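Local coordinates for HcgC (Methanococcus maripaludis S2, PDB 5O4J), which catalyses the SAM-dependent C-methylation of a pyridinol precursor in the biosynthesis of the [Fe]-hydrogenase cofactor, at the 6-carboxy methyl-4-hydroxy-2-pyridinol site and the interface of chains A and C. Sequence-based numbering; all coordinates share one arbitrary frame. Chains: chain A/B/C, HcgC.

Contact 1: the 6-carboxy methyl-4-hydroxy-2-pyridinol site. Residues chain A 5, 9, 199; chain B 113-115, 136, 174, 176, 178-179. With 9KH (6-carboxy methyl-4-hydroxy-2-pyridinol), chain D.
Both ends of the pyridinol 9KH are anchored by polar groups, and its flat ring is gripped between apolar side chains. One carboxylate oxygen of the acetate arm, 9KH O13, takes two hydrogen bonds from B:Thr179: the backbone N at 2.9 Å and the hydroxyl OG1 at 2.8 Å. The hydroxyl is placed there by a first torsion of -64°, which sets OG1 beside its own backbone N. The second shell is B:Thr174, whose OG1 is hydrogen-bonded to B:Thr179 OG1 and receives the N-H of B:Gly176. Water 1 links the other oxygen, O14, to B:Met178 N. The carboxylate thus lies at the first turn of helix 177-193, whose dipole would be expected to favour its negative charge. Further round the ring, B:Ile115 N donates to 9KH O1, the oxygen on C2, at 2.8 Å. The other ring-borne oxygen, O8 on C6, is held by water: water 2 leads to A:Ile5 N, and water 3 to B:Ile115 O.

Outside this polar frame, A:Leu199 and B:Ile115 press on one face of the ring. The CD2 branch of A:Leu199 stands over 9KH N5 at 3.7 Å, and CB of B:Ile115 over 9KH C7 at 3.8 Å. A:Ile5 comes from the opposite face with its tip, CD1 lying 3.9 Å from 9KH C6. B:Gly176 CA packs against the ring methyl 9KH C9 at 3.6 Å. With almost the whole ligand buried, this pocket between two chains fixes the substrate's orientation for methyl transfer, probably to C7, the ring carbon between the two oxygen-bearing carbons, while the waters on O8 may belong to the water-bridged hydrogen-bonding network that contributes to catalysis.

Contact 2: the interface of chains A and C. Residues chain A 139, 166-171, 254; chain C 139-142, 171, 173.
C:His140 is the centre of this patch, laid crosswise over two side chains of chain A. With CG anti to its backbone N (chi1 -167°), its imidazole reaches between A:Tyr166 and A:Asp254, crossing each at about a right angle. NE2 donates to A:Asp254 OD2 at 2.7 Å, with the acceptor close to the ring plane and the anti lone pair of the carboxylate in use. Carboxylate and imidazole are nevertheless turned 45° apart. Such a partner would tend to favour a positive charge on the imidazole. Behind the ring, the CB atoms of C:His140 and A:Tyr166 touch at 3.5 Å, and the ring atoms CG and ND1 lie against A:Tyr166 CB and CD2. C:Lys142 extends toward A:Asp254 tip to tip, but the contact is made by its carbons: CE lies 3.8 Å from A:Asp254 CG, and the charged ends do not pair. An alanine at C:His140 would lose the imidazole and its bond to A:Asp254 OD2, and would probably loosen the packing on A:Tyr166 that the ring atoms, rather than CB, provide.

The backbone of C:His140 is gripped as well. Its carbonyl O accepts an almost straight hydrogen bond (178° at H) from A:Ser169 N at 2.9 Å, in the carbonyl plane. A:Ser169 has left-handed backbone torsions, and its backbone lies over one face of the C:Phe171 ring: CZ approaches A:Ser169 CA at 3.4 Å, while the carbonyl carbon C sits over the face, offset toward the rim. The two Asn139 side chains cross obliquely, each ND2 packing on the other's CB, their amide planes steeply inclined to each other. The interface is two-fold symmetric, so every contact has a twin, which fits a genuine oligomer contact without proving it. Water 4 ties the halves together, meeting C:His140 N at 3.0 Å and the carbonyl oxygens of A:Arg167 and A:Lys170 at 2.8 and 2.9 Å.

Contact 1: the 6-carboxy methyl-4-hydroxy-2-pyridinol site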
ATOM      1  N   ILE A   5     -27.669   6.886   3.803  1.00 27.35           N
ATOM      2  CA  ILE A   5     -28.659   6.334   4.721  1.00 29.37           C
ATOM      3  C   ILE A   5     -29.450   7.452   5.382  1.00 29.92           C
ATOM      4  O   ILE A   5     -30.650   7.313   5.655  1.00 29.18           O
ATOM      5  CB  ILE A   5     -27.946   5.438   5.750  1.00 27.55           C
ATOM      6  CG1 ILE A   5     -27.343   4.228   5.040  1.00 27.26           C
ATOM      7  CG2 ILE A   5     -28.886   5.006   6.874  1.00 24.91           C
ATOM      8  CD1 ILE A   5     -26.394   3.429   5.885  1.00 26.18           C
ATOM      9  N   VAL A   9     -24.931  12.007   5.389  1.00 22.79           N
ATOM     10  CA  VAL A   9     -23.890  11.367   4.602  1.00 23.51           C
ATOM     11  C   VAL A   9     -24.213  11.529   3.125  1.00 26.26           C
ATOM     12  O   VAL A   9     -25.377  11.439   2.714  1.00 27.62           O
ATOM     13  CB  VAL A   9     -23.741   9.881   4.986  1.00 26.84           C
ATOM     14  CG1 VAL A   9     -22.606   9.253   4.204  1.00 24.78           C
ATOM     15  CG2 VAL A   9     -23.474   9.757   6.472  1.00 24.36           C
ATOM     16  N   LEU A 199     -16.205   7.691   4.292  1.00 20.08           N
ATOM     17  CA  LEU A 199     -16.495   6.516   5.111  1.00 18.56           C
ATOM     18  C   LEU A 199     -16.014   5.243   4.428  1.00 16.56           C
ATOM     19  O   LEU A 199     -15.330   4.416   5.036  1.00 18.71           O
ATOM     20  CB  LEU A 199     -17.995   6.416   5.359  1.00 22.01           C
ATOM     21  CG  LEU A 199     -18.652   7.440   6.281  1.00 25.88           C
ATOM     22  CD1 LEU A 199     -18.577   8.833   5.696  1.00 30.55           C
ATOM     23  CD2 LEU A 199     -20.110   7.072   6.514  1.00 25.99           C
TER
ATOM     24  N   THR B 113     -27.440   3.246  15.433  1.00 25.60           N
ATOM     25  CA  THR B 113     -27.683   4.076  14.254  1.00 25.15           C
ATOM     26  C   THR B 113     -26.453   4.857  13.802  1.00 25.88           C
ATOM     27  O   THR B 113     -26.375   5.241  12.629  1.00 26.98           O
ATOM     28  CB  THR B 113     -28.840   5.041  14.499  1.00 26.53           C
ATOM     29  OG1 THR B 113     -28.508   5.933  15.570  1.00 25.97           O
ATOM     30  CG2 THR B 113     -30.103   4.253  14.826  1.00 25.21           C
ATOM     31  N   GLY B 114     -25.517   5.152  14.701  1.00 26.39           N
ATOM     32  CA  GLY B 114     -24.285   5.804  14.273  1.00 26.45           C
ATOM     33  C   GLY B 114     -24.516   7.180  13.675  1.00 25.11           C
ATOM     34  O   GLY B 114     -25.335   7.977  14.158  1.00 27.47           O
ATOM     35  N   ILE B 115     -23.777   7.463  12.597  1.00 23.42           N
ATOM     36  CA  ILE B 115     -23.707   8.815  12.042  1.00 23.39           C
ATOM     37  C   ILE B 115     -25.089   9.295  11.622  1.00 24.86           C
ATOM     38  O   ILE B 115     -25.810   8.614  10.881  1.00 25.79           O
ATOM     39  CB  ILE B 115     -22.722   8.851  10.858  1.00 25.83           C
ATOM     40  CG1 ILE B 115     -21.291   8.576  11.331  1.00 26.81           C
ATOM     41  CG2 ILE B 115     -22.789  10.194  10.138  1.00 25.16           C
ATOM     42  CD1 ILE B 115     -20.326   8.176  10.213  1.00 30.49           C
ATOM     43  N   PRO B 136     -19.668   4.886  15.810  1.00 23.99           N
ATOM     44  CA  PRO B 136     -19.408   4.665  14.379  1.00 24.99           C
ATOM     45  C   PRO B 136     -17.992   5.007  13.967  1.00 23.45           C
ATOM     46  O   PRO B 136     -17.558   4.592  12.882  1.00 21.67           O
ATOM     47  CB  PRO B 136     -20.415   5.598  13.696  1.00 24.43           C
ATOM     48  CG  PRO B 136     -20.529   6.734  14.642  1.00 25.13           C
ATOM     49  CD  PRO B 136     -20.430   6.129  16.034  1.00 25.63           C
ATOM     50  N   THR B 174     -14.754   3.757   9.503  1.00 19.92           N
ATOM     51  CA  THR B 174     -15.866   3.597  10.422  1.00 19.12           C
ATOM     52  C   THR B 174     -15.870   2.166  10.934  1.00 21.43           C
ATOM     53  O   THR B 174     -15.160   1.284  10.438  1.00 20.92           O
ATOM     54  CB  THR B 174     -17.238   3.929   9.792  1.00 19.69           C
ATOM     55  OG1 THR B 174     -17.757   2.790   9.095  1.00 20.88           O
ATOM     56  CG2 THR B 174     -17.134   5.095   8.816  1.00 21.90           C
ATOM     57  N   GLY B 176     -18.733   0.618  10.821  1.00 20.91           N
ATOM     58  CA  GLY B 176     -19.937   0.084  10.219  1.00 19.88           C
ATOM     59  C   GLY B 176     -19.669  -1.263   9.578  1.00 19.89           C
ATOM     60  O   GLY B 176     -18.604  -1.504   9.008  1.00 19.91           O
ATOM     61  N   MET B 178     -20.881  -2.497   6.850  1.00 18.21           N
ATOM     62  CA  MET B 178     -20.600  -2.325   5.421  1.00 17.38           C
ATOM     63  C   MET B 178     -19.170  -1.839   5.187  1.00 18.06           C
ATOM     64  O   MET B 178     -18.449  -2.385   4.342  1.00 19.08           O
ATOM     65  CB  MET B 178     -21.616  -1.362   4.808  1.00 19.12           C
ATOM     66  CG  MET B 178     -21.456  -1.096   3.313  1.00 19.90           C
ATOM     67  SD  MET B 178     -21.497  -2.539   2.239  1.00 22.08           S
ATOM     68  CE  MET B 178     -23.074  -3.234   2.711  1.00 23.06           C
ATOM     69  N   THR B 179     -18.750  -0.787   5.905  1.00 18.60           N
ATOM     70  CA  THR B 179     -17.382  -0.297   5.758  1.00 17.41           C
ATOM     71  C   THR B 179     -16.379  -1.415   5.984  1.00 17.71           C
ATOM     72  O   THR B 179     -15.422  -1.572   5.219  1.00 16.95           O
ATOM     73  CB  THR B 179     -17.118   0.857   6.733  1.00 18.86           C
ATOM     74  OG1 THR B 179     -17.958   1.975   6.406  1.00 20.34           O
ATOM     75  CG2 THR B 179     -15.669   1.313   6.684  1.00 20.02           C
TER
HETATM   76  C2  9KH D 302     -23.182   4.997   9.965  1.00 49.81           C
HETATM   77  C3  9KH D 302     -22.232   4.240   9.300  1.00 51.38           C
HETATM   78  C4  9KH D 302     -22.191   4.254   7.918  1.00 46.61           C
HETATM   79  C6  9KH D 302     -23.999   5.747   7.841  1.00 46.30           C
HETATM   80  O1  9KH D 302     -23.227   4.983  11.323  1.00 42.25           O
HETATM   81  N5  9KH D 302     -23.059   5.001   7.216  1.00 44.63           N
HETATM   82  C7  9KH D 302     -24.081   5.758   9.230  1.00 50.60           C
HETATM   83  O8  9KH D 302     -24.859   6.485   7.093  1.00 39.95           O
HETATM   84  C9  9KH D 302     -21.248   3.408  10.080  1.00 48.11           C
HETATM   85  C10 9KH D 302     -21.153   3.442   7.186  1.00 41.36           C
HETATM   86  C12 9KH D 302     -21.520   1.977   7.140  1.00 31.42           C
HETATM   87  O13 9KH D 302     -20.571   1.175   7.122  1.00 22.52           O
HETATM   88  O14 9KH D 302     -22.721   1.625   7.097  1.00 28.61           O
HETATM   89  O   HOH W   1     -23.190  -1.067   7.788  1.00 22.33           O
HETATM   90  O   HOH W   2     -24.975   6.812   4.630  1.00 27.16           O
HETATM   91  O   HOH W   3     -26.116   8.292   8.201  1.00 29.47           O

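Contact 2: the interface of chains A and C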
ATOM      1  N   ASN A 139       4.329  -6.031 -15.282  1.00 16.93           N
ATOM      2  CA  ASN A 139       5.483  -6.079 -14.400  1.00 19.94           C
ATOM      3  C   ASN A 139       5.711  -7.529 -13.958  1.00 21.66           C
ATOM      4  O   ASN A 139       5.034  -8.449 -14.424  1.00 20.77           O
ATOM      5  CB  ASN A 139       5.277  -5.097 -13.249  1.00 21.10           C
ATOM      6  CG  ASN A 139       4.930  -3.687 -13.746  1.00 20.74           C
ATOM      7  OD1 ASN A 139       3.932  -3.099 -13.334  1.00 19.29           O
ATOM      8  ND2 ASN A 139       5.758  -3.150 -14.657  1.00 18.98           N
ATOM      9  N   TYR A 166       2.264  -0.329 -19.823  1.00 16.19           N
ATOM     10  CA  TYR A 166       2.524  -0.360 -18.393  1.00 16.11           C
ATOM     11  C   TYR A 166       1.899   0.862 -17.738  1.00 17.14           C
ATOM     12  O   TYR A 166       1.501   1.827 -18.402  1.00 19.02           O
ATOM     13  CB  TYR A 166       4.022  -0.366 -18.077  1.00 17.35           C
ATOM     14  CG  TYR A 166       4.816  -1.391 -18.843  1.00 17.14           C
ATOM     15  CD1 TYR A 166       4.653  -2.746 -18.604  1.00 19.39           C
ATOM     16  CD2 TYR A 166       5.750  -0.998 -19.797  1.00 19.34           C
ATOM     17  CE1 TYR A 166       5.392  -3.686 -19.308  1.00 21.68           C
ATOM     18  CE2 TYR A 166       6.491  -1.930 -20.498  1.00 21.46           C
ATOM     19  CZ  TYR A 166       6.312  -3.261 -20.256  1.00 22.04           C
ATOM     20  OH  TYR A 166       7.066  -4.177 -20.965  1.00 21.57           O
ATOM     21  N   ARG A 167       1.854   0.830 -16.416  1.00 17.05           N
ATOM     22  CA  ARG A 167       1.468   1.992 -15.629  1.00 16.92           C
ATOM     23  C   ARG A 167       2.720   2.602 -15.004  1.00 16.92           C
ATOM     24  O   ARG A 167       3.473   1.919 -14.296  1.00 16.88           O
ATOM     25  CB  ARG A 167       0.448   1.605 -14.557  1.00 17.14           C
ATOM     26  CG  ARG A 167      -0.829   1.010 -15.139  1.00 17.14           C
ATOM     27  CD  ARG A 167      -1.966   0.993 -14.114  1.00 18.66           C
ATOM     28  NE  ARG A 167      -1.651   0.108 -13.003  1.00 17.18           N
ATOM     29  CZ  ARG A 167      -1.899   0.359 -11.723  1.00 17.30           C
ATOM     30  NH1 ARG A 167      -1.575  -0.538 -10.807  1.00 19.79           N
ATOM     31  NH2 ARG A 167      -2.460   1.496 -11.350  1.00 16.33           N
ATOM     32  N   SER A 168       2.966   3.880 -15.284  1.00 15.73           N
ATOM     33  CA  SER A 168       4.099   4.559 -14.678  0.58 18.16           C
ATOM     34  C   SER A 168       3.948   4.569 -13.162  1.00 18.36           C
ATOM     35  O   SER A 168       2.900   4.941 -12.635  1.00 20.95           O
ATOM     36  CB  SER A 168       4.198   5.988 -15.217  0.58 22.52           C
ATOM     37  OG  SER A 168       3.143   6.787 -14.715  0.58 25.39           O
ATOM     38  N   SER A 169       4.989   4.121 -12.464  1.00 16.87           N
ATOM     39  CA  SER A 169       5.113   4.102 -11.007  1.00 18.20           C
ATOM     40  C   SER A 169       4.208   3.104 -10.291  1.00 18.76           C
ATOM     41  O   SER A 169       4.220   3.079  -9.058  1.00 19.13           O
ATOM     42  CB  SER A 169       4.859   5.483 -10.387  1.00 22.26           C
ATOM     43  OG  SER A 169       5.873   6.384 -10.782  1.00 25.37           O
ATOM     44  N   LYS A 170       3.425   2.293 -10.998  1.00 17.42           N
ATOM     45  CA  LYS A 170       2.473   1.402 -10.351  1.00 16.46           C
ATOM     46  C   LYS A 170       2.610  -0.005 -10.908  1.00 16.60           C
ATOM     47  O   LYS A 170       2.993  -0.196 -12.063  1.00 19.62           O
ATOM     48  CB  LYS A 170       1.026   1.888 -10.551  1.00 19.12           C
ATOM     49  CG  LYS A 170       0.754   3.249  -9.938  1.00 24.77           C
ATOM     50  CD  LYS A 170       0.755   3.170  -8.429  1.00 34.27           C
ATOM     51  CE  LYS A 170       0.076   4.387  -7.816  1.00 44.96           C
ATOM     52  NZ  LYS A 170      -0.003   4.282  -6.332  1.00 50.03           N
ATOM     53  N   PHE A 171       2.242  -0.989 -10.093  1.00 17.48           N
ATOM     54  CA  PHE A 171       2.386  -2.394 -10.470  1.00 18.40           C
ATOM     55  C   PHE A 171       1.103  -2.937 -11.098  1.00 17.95           C
ATOM     56  O   PHE A 171       0.030  -2.866 -10.491  1.00 18.50           O
ATOM     57  CB  PHE A 171       2.748  -3.245  -9.252  1.00 20.27           C
ATOM     58  CG  PHE A 171       3.107  -4.666  -9.605  1.00 18.34           C
ATOM     59  CD1 PHE A 171       2.112  -5.607  -9.822  1.00 18.45           C
ATOM     60  CD2 PHE A 171       4.421  -5.059  -9.736  1.00 17.18           C
ATOM     61  CE1 PHE A 171       2.425  -6.908 -10.152  1.00 19.64           C
ATOM     62  CE2 PHE A 171       4.740  -6.356 -10.074  1.00 17.18           C
ATOM     63  CZ  PHE A 171       3.741  -7.284 -10.289  1.00 18.98           C
ATOM     64  N   ASP A 254       0.964   4.002 -20.069  1.00 16.28           N
ATOM     65  CA  ASP A 254       1.918   4.337 -21.116  1.00 16.85           C
ATOM     66  C   ASP A 254       2.016   3.137 -22.044  1.00 17.64           C
ATOM     67  O   ASP A 254       2.380   2.044 -21.596  1.00 17.26           O
ATOM     68  CB  ASP A 254       3.270   4.664 -20.485  1.00 19.78           C
ATOM     69  CG  ASP A 254       4.225   5.324 -21.440  1.00 29.21           C
ATOM     70  OD1 ASP A 254       3.780   5.785 -22.513  1.00 31.49           O
ATOM     71  OD2 ASP A 254       5.423   5.375 -21.099  1.00 30.42           O
TER
ATOM     72  N   ASN C 139      10.597  -1.657 -13.131  1.00 19.01           N
ATOM     73  CA  ASN C 139       9.246  -1.503 -13.628  1.00 20.83           C
ATOM     74  C   ASN C 139       9.096  -0.087 -14.185  1.00 22.64           C
ATOM     75  O   ASN C 139      10.058   0.683 -14.239  1.00 22.46           O
ATOM     76  CB  ASN C 139       8.277  -1.856 -12.511  1.00 19.22           C
ATOM     77  CG  ASN C 139       8.602  -3.214 -11.905  1.00 19.09           C
ATOM     78  OD1 ASN C 139       8.784  -3.340 -10.689  1.00 20.34           O
ATOM     79  ND2 ASN C 139       8.729  -4.231 -12.758  1.00 19.70           N
ATOM     80  N   HIS C 140       7.903   0.269 -14.654  1.00 20.08           N
ATOM     81  CA  HIS C 140       7.825   1.376 -15.592  1.00 18.42           C
ATOM     82  C   HIS C 140       7.944   2.733 -14.914  1.00 19.75           C
ATOM     83  O   HIS C 140       7.237   3.034 -13.944  1.00 21.55           O
ATOM     84  CB  HIS C 140       6.542   1.343 -16.416  1.00 20.51           C
ATOM     85  CG  HIS C 140       6.591   2.279 -17.585  1.00 23.41           C
ATOM     86  ND1 HIS C 140       7.599   2.225 -18.530  1.00 23.12           N
ATOM     87  CD2 HIS C 140       5.786   3.303 -17.947  1.00 22.22           C
ATOM     88  CE1 HIS C 140       7.398   3.170 -19.432  1.00 21.52           C
ATOM     89  NE2 HIS C 140       6.303   3.834 -19.104  1.00 21.54           N
ATOM     90  N   ASP C 141       8.801   3.577 -15.486  1.00 18.81           N
ATOM     91  CA  ASP C 141       8.964   4.961 -15.064  1.00 17.56           C
ATOM     92  C   ASP C 141       9.407   5.737 -16.294  1.00 19.46           C
ATOM     93  O   ASP C 141      10.433   5.413 -16.897  1.00 20.21           O
ATOM     94  CB  ASP C 141       9.998   5.085 -13.930  1.00 19.89           C
ATOM     95  CG  ASP C 141      10.250   6.536 -13.500  1.00 22.36           C
ATOM     96  OD1 ASP C 141      11.107   7.222 -14.118  1.00 22.47           O
ATOM     97  OD2 ASP C 141       9.602   6.983 -12.521  1.00 21.80           O
ATOM     98  N   LYS C 142       8.625   6.743 -16.687  1.00 21.12           N
ATOM     99  CA  LYS C 142       8.923   7.445 -17.930  1.00 25.51           C
ATOM    100  C   LYS C 142      10.275   8.138 -17.877  1.00 23.66           C
ATOM    101  O   LYS C 142      11.022   8.123 -18.859  1.00 24.77           O
ATOM    102  CB  LYS C 142       7.827   8.464 -18.227  1.00 23.45           C
ATOM    103  CG  LYS C 142       6.493   7.841 -18.526  1.00 24.04           C
ATOM    104  CD  LYS C 142       5.485   8.934 -18.909  1.00 34.82           C
ATOM    105  CE  LYS C 142       4.089   8.368 -19.102  1.00 43.97           C
ATOM    106  NZ  LYS C 142       3.067   9.434 -19.265  1.00 50.63           N
ATOM    107  N   PHE C 171       6.788  -3.546  -6.998  1.00 19.21           N
ATOM    108  CA  PHE C 171       7.296  -2.476  -7.849  1.00 19.81           C
ATOM    109  C   PHE C 171       8.664  -1.996  -7.365  1.00 18.40           C
ATOM    110  O   PHE C 171       8.831  -1.655  -6.187  1.00 18.08           O
ATOM    111  CB  PHE C 171       6.313  -1.297  -7.868  1.00 21.42           C
ATOM    112  CG  PHE C 171       6.657  -0.258  -8.881  1.00 20.24           C
ATOM    113  CD1 PHE C 171       7.597   0.715  -8.595  1.00 19.80           C
ATOM    114  CD2 PHE C 171       6.077  -0.276 -10.137  1.00 18.09           C
ATOM    115  CE1 PHE C 171       7.947   1.651  -9.538  1.00 19.97           C
ATOM    116  CE2 PHE C 171       6.414   0.657 -11.080  1.00 18.52           C
ATOM    117  CZ  PHE C 171       7.359   1.620 -10.784  1.00 21.77           C
ATOM    118  N   LYS C 173      11.909   0.681  -9.087  1.00 18.95           N
ATOM    119  CA  LYS C 173      12.176   1.612 -10.183  1.00 17.48           C
ATOM    120  C   LYS C 173      13.359   1.204 -11.039  1.00 19.19           C
ATOM    121  O   LYS C 173      13.433   1.609 -12.206  1.00 19.68           O
ATOM    122  CB  LYS C 173      12.428   3.019  -9.638  1.00 17.13           C
ATOM    123  CG  LYS C 173      11.185   3.724  -9.128  1.00 17.25           C
ATOM    124  CD  LYS C 173      10.313   4.162 -10.297  1.00 17.06           C
ATOM    125  CE  LYS C 173       9.238   5.165  -9.895  1.00 15.88           C
ATOM    126  NZ  LYS C 173       9.755   6.538  -9.787  1.00 17.80           N
TER
HETATM  127  O   HOH W   4       5.005  -0.404 -14.140  1.00 18.46           O

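The C-alpha centres of contact 1 and contact 2 lie about 36 Å apart, and chain A takes part in both, meeting chain B at the first and chain C at the second. No residue position is common to them, yet in sequence they draw on neighbouring segments: positions 136, 174, 176 and 178-179 line the pocket, while 139-142, 166-171 and 173, with 254, serve the interface. Within one copy, the loop running up to helix 177-193 could therefore couple the two. Contact 1 needs two chains to complete a pocket, and contact 2 joins further copies, consistent with the four-copy deposited assembly.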